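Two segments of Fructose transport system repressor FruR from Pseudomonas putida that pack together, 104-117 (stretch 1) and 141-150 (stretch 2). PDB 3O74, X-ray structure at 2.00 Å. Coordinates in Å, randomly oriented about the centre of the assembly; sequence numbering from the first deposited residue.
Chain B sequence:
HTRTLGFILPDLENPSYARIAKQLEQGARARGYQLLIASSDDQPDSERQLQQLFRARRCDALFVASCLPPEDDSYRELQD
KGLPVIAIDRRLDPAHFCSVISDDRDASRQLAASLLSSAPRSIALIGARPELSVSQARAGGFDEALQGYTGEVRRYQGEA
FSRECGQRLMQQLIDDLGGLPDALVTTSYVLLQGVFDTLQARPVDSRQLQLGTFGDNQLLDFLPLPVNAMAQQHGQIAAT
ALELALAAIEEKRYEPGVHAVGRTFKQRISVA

Stretch 1 104-117: DRDASRQLAASLLS
Stretch 2 (141-150) GFDEALQGYT

The packing of 104-117 against 141-150 in the repressor FruR is a glycine-mediated close helix contact, extended by small and then larger apolar side chains, without hydrogen bonds between the stretches. Stretch 1 is helical from Asp104, with phi/psi near -65/-40 as far as Ala112 and psi reaching -15 by Leu116; stretch 2 enters in a helix that began earlier and includes Gly141 to Glu144. A type I turn spans Glu144 to Gln147 and a type II turn Leu146 to Tyr149, and the two stretches run in broadly the same direction.

Register is set where the backbones meet: the CA atoms of Arg109 and Gly141 lie 4.3 Å apart. A CB on Gly141 would fall 2.0 Å from Arg105 O and 2.9 Å from Ser108 CB. Instead, two CA-H...O contacts form, Gly141 CA to Arg105 O at 3.3 Å and Arg109 CA to Gly141 O at 3.4 Å. Ser108 OG (chi1 t) lies 3.3 Å from Phe142 N, at an angle poor for hydrogen bonding.

One helical turn further, alanine keeps the spacing small: Ala112 CB lies 3.9 Å from both Ala145 CB and CD1 of Phe142 (chi1 t, chi2 85°). Leu116 (off-rotamer, -106° and 12°) places CD2 3.6 Å from CD2 of Leu146 (m, t) and CD1 3.9 Å from CE1 of Tyr149 (chi1 t, chi2 74°).

Long polar side chains border this apolar row. Arg109 CD packs 3.2 Å from Glu144 CG, while Arg109 NH1 salt-bridges Asp106 OD1 at 2.8 Å within its own helix. Arg105, t at chi1 and chi2 but bent at chi3 (-120°), reaches Glu144 in a long salt bridge, NH1 to OE1 4.0 Å. The contact covers 520 Å², both sides summed; Gly141, Ser108, Ala112 and Phe142 are buried, whereas Arg105 and Glu144 remain exposed.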

# COMPACT_ATOMS: atom_id res chain seq x y z
N ASP B 104 13.16 11.92 -12.33
CA ASP B 104 12.09 12.80 -11.87
C ASP B 104 12.06 14.18 -12.52
O ASP B 104 10.98 14.70 -12.81
CB ASP B 104 12.14 12.95 -10.35
CG ASP B 104 11.68 11.70 -9.63
OD1 ASP B 104 11.03 10.84 -10.28
OD2 ASP B 104 11.97 11.57 -8.43
N ARG B 105 13.22 14.77 -12.74
CA ARG B 105 13.27 16.12 -13.28
C ARG B 105 12.61 16.18 -14.66
O ARG B 105 11.77 17.04 -14.92
CB ARG B 105 14.70 16.63 -13.36
CG ARG B 105 14.82 18.07 -13.80
CD ARG B 105 16.26 18.56 -13.75
NE ARG B 105 16.40 19.70 -12.84
CZ ARG B 105 16.27 20.96 -13.21
NH1 ARG B 105 16.00 21.26 -14.48
NH2 ARG B 105 16.42 21.93 -12.31
N ASP B 106 13.00 15.25 -15.53
CA ASP B 106 12.43 15.20 -16.88
C ASP B 106 10.96 14.82 -16.86
O ASP B 106 10.17 15.28 -17.68
CB ASP B 106 13.21 14.22 -17.75
CG ASP B 106 12.74 14.23 -19.20
OD1 ASP B 106 12.93 15.27 -19.87
OD2 ASP B 106 12.18 13.21 -19.65
N ALA B 107 10.58 13.96 -15.91
CA ALA B 107 9.20 13.55 -15.77
C ALA B 107 8.34 14.75 -15.40
O ALA B 107 7.23 14.92 -15.90
CB ALA B 107 9.07 12.46 -14.72
N SER B 108 8.88 15.58 -14.51
CA SER B 108 8.19 16.77 -14.04
C SER B 108 8.07 17.82 -15.15
O SER B 108 7.06 18.52 -15.25
CB SER B 108 8.94 17.36 -12.84
OG SER B 108 8.19 18.40 -12.26
N ARG B 109 9.10 17.92 -15.97
CA ARG B 109 9.07 18.89 -17.06
C ARG B 109 7.97 18.53 -18.05
O ARG B 109 7.18 19.39 -18.45
CB ARG B 109 10.42 18.96 -17.77
CG ARG B 109 10.71 20.32 -18.38
CD ARG B 109 11.56 20.22 -19.64
NE ARG B 109 10.79 19.74 -20.77
CZ ARG B 109 10.84 18.50 -21.24
NH1 ARG B 109 11.66 17.62 -20.68
NH2 ARG B 109 10.09 18.14 -22.28
N GLN B 110 7.91 17.26 -18.44
CA GLN B 110 6.89 16.80 -19.37
C GLN B 110 5.49 16.93 -18.76
O GLN B 110 4.54 17.30 -19.45
CB GLN B 110 7.12 15.33 -19.73
CG GLN B 110 8.33 15.07 -20.60
CD GLN B 110 8.30 13.68 -21.20
OE1 GLN B 110 7.30 13.26 -21.77
NE2 GLN B 110 9.40 12.95 -21.06
N LEU B 111 5.38 16.62 -17.47
CA LEU B 111 4.10 16.68 -16.78
C LEU B 111 3.54 18.10 -16.83
O LEU B 111 2.38 18.30 -17.21
CB LEU B 111 4.25 16.20 -15.34
CG LEU B 111 2.98 15.92 -14.53
CD1 LEU B 111 2.06 14.96 -15.28
CD2 LEU B 111 3.34 15.35 -13.17
N ALA B 112 4.36 19.08 -16.46
CA ALA B 112 3.93 20.47 -16.46
C ALA B 112 3.63 20.96 -17.87
O ALA B 112 2.64 21.65 -18.10
CB ALA B 112 4.98 21.34 -15.80
N ALA B 113 4.49 20.59 -18.82
CA ALA B 113 4.31 20.99 -20.21
C ALA B 113 2.99 20.46 -20.77
O ALA B 113 2.36 21.11 -21.61
CB ALA B 113 5.47 20.51 -21.05
N SER B 114 2.57 19.29 -20.30
CA SER B 114 1.32 18.70 -20.79
C SER B 114 0.10 19.51 -20.35
O SER B 114 -0.94 19.48 -21.01
CB SER B 114 1.20 17.23 -20.35
OG SER B 114 0.79 17.12 -19.00
N LEU B 115 0.23 20.23 -19.24
CA LEU B 115 -0.85 21.10 -18.77
C LEU B 115 -0.79 22.46 -19.46
O LEU B 115 -1.82 23.07 -19.74
CB LEU B 115 -0.76 21.29 -17.25
CG LEU B 115 -0.64 20.03 -16.39
CD1 LEU B 115 -0.79 20.38 -14.91
CD2 LEU B 115 -1.66 18.98 -16.80
N LEU B 116 0.43 22.92 -19.73
CA LEU B 116 0.66 24.21 -20.35
C LEU B 116 0.03 24.33 -21.73
O LEU B 116 -0.11 25.43 -22.27
CB LEU B 116 2.17 24.49 -20.44
CG LEU B 116 2.75 25.52 -19.46
CD1 LEU B 116 1.76 25.86 -18.36
CD2 LEU B 116 4.06 25.02 -18.87
N SER B 117 -0.36 23.19 -22.31
CA SER B 117 -0.94 23.18 -23.64
C SER B 117 -2.26 23.96 -23.70
O SER B 117 -2.56 24.60 -24.70
CB SER B 117 -1.16 21.74 -24.12
OG SER B 117 -2.49 21.32 -23.86
N GLY B 141 12.20 20.49 -12.54
CA GLY B 141 11.61 20.19 -13.83
C GLY B 141 10.39 21.04 -14.11
O GLY B 141 10.17 21.49 -15.24
N PHE B 142 9.61 21.28 -13.07
CA PHE B 142 8.43 22.14 -13.16
C PHE B 142 8.82 23.56 -13.59
O PHE B 142 8.20 24.13 -14.49
CB PHE B 142 7.69 22.15 -11.82
CG PHE B 142 6.55 23.13 -11.75
CD1 PHE B 142 5.29 22.79 -12.22
CD2 PHE B 142 6.74 24.39 -11.20
CE1 PHE B 142 4.24 23.69 -12.15
CE2 PHE B 142 5.69 25.29 -11.12
CZ PHE B 142 4.44 24.94 -11.60
N ASP B 143 9.85 24.12 -12.97
CA ASP B 143 10.33 25.45 -13.34
C ASP B 143 10.82 25.48 -14.78
O ASP B 143 10.53 26.42 -15.53
CB ASP B 143 11.46 25.91 -12.42
CG ASP B 143 10.98 26.18 -11.01
OD1 ASP B 143 9.76 26.31 -10.80
OD2 ASP B 143 11.84 26.28 -10.10
N GLU B 144 11.56 24.45 -15.17
CA GLU B 144 12.14 24.36 -16.50
C GLU B 144 11.09 24.46 -17.60
O GLU B 144 11.32 25.08 -18.64
CB GLU B 144 12.94 23.06 -16.64
CG GLU B 144 13.12 22.59 -18.07
CD GLU B 144 14.44 23.00 -18.68
OE1 GLU B 144 15.42 23.19 -17.92
OE2 GLU B 144 14.51 23.12 -19.92
N ALA B 145 9.93 23.85 -17.37
CA ALA B 145 8.85 23.88 -18.35
C ALA B 145 8.14 25.23 -18.37
O ALA B 145 7.35 25.52 -19.27
CB ALA B 145 7.85 22.76 -18.08
N LEU B 146 8.42 26.05 -17.36
CA LEU B 146 7.77 27.35 -17.23
C LEU B 146 8.51 28.47 -17.95
O LEU B 146 8.03 29.61 -18.00
CB LEU B 146 7.56 27.70 -15.76
CG LEU B 146 6.55 26.82 -15.02
CD1 LEU B 146 6.19 27.43 -13.68
CD2 LEU B 146 5.30 26.63 -15.87
N GLN B 147 9.68 28.16 -18.50
CA GLN B 147 10.42 29.15 -19.27
C GLN B 147 9.54 29.73 -20.37
O GLN B 147 8.95 28.99 -21.16
CB GLN B 147 11.69 28.54 -19.87
CG GLN B 147 12.92 28.63 -18.98
CD GLN B 147 13.53 30.02 -18.97
OE1 GLN B 147 13.69 30.65 -20.02
NE2 GLN B 147 13.89 30.51 -17.79
N GLY B 148 9.44 31.06 -20.41
CA GLY B 148 8.61 31.73 -21.38
C GLY B 148 7.14 31.82 -21.01
O GLY B 148 6.31 32.27 -21.81
N TYR B 149 6.80 31.38 -19.80
CA TYR B 149 5.42 31.47 -19.30
C TYR B 149 5.16 32.82 -18.65
O TYR B 149 5.97 33.31 -17.85
CB TYR B 149 5.13 30.33 -18.31
CG TYR B 149 3.70 30.28 -17.82
CD1 TYR B 149 2.67 29.83 -18.64
CD2 TYR B 149 3.37 30.67 -16.52
CE1 TYR B 149 1.36 29.77 -18.19
CE2 TYR B 149 2.06 30.62 -16.07
CZ TYR B 149 1.06 30.17 -16.90
OH TYR B 149 -0.24 30.12 -16.45
N THR B 150 4.02 33.42 -18.98
CA THR B 150 3.72 34.78 -18.53
C THR B 150 2.57 34.84 -17.51
O THR B 150 2.22 35.93 -17.04
CB THR B 150 3.38 35.69 -19.72
OG1 THR B 150 2.21 35.19 -20.39
CG2 THR B 150 4.54 35.73 -20.71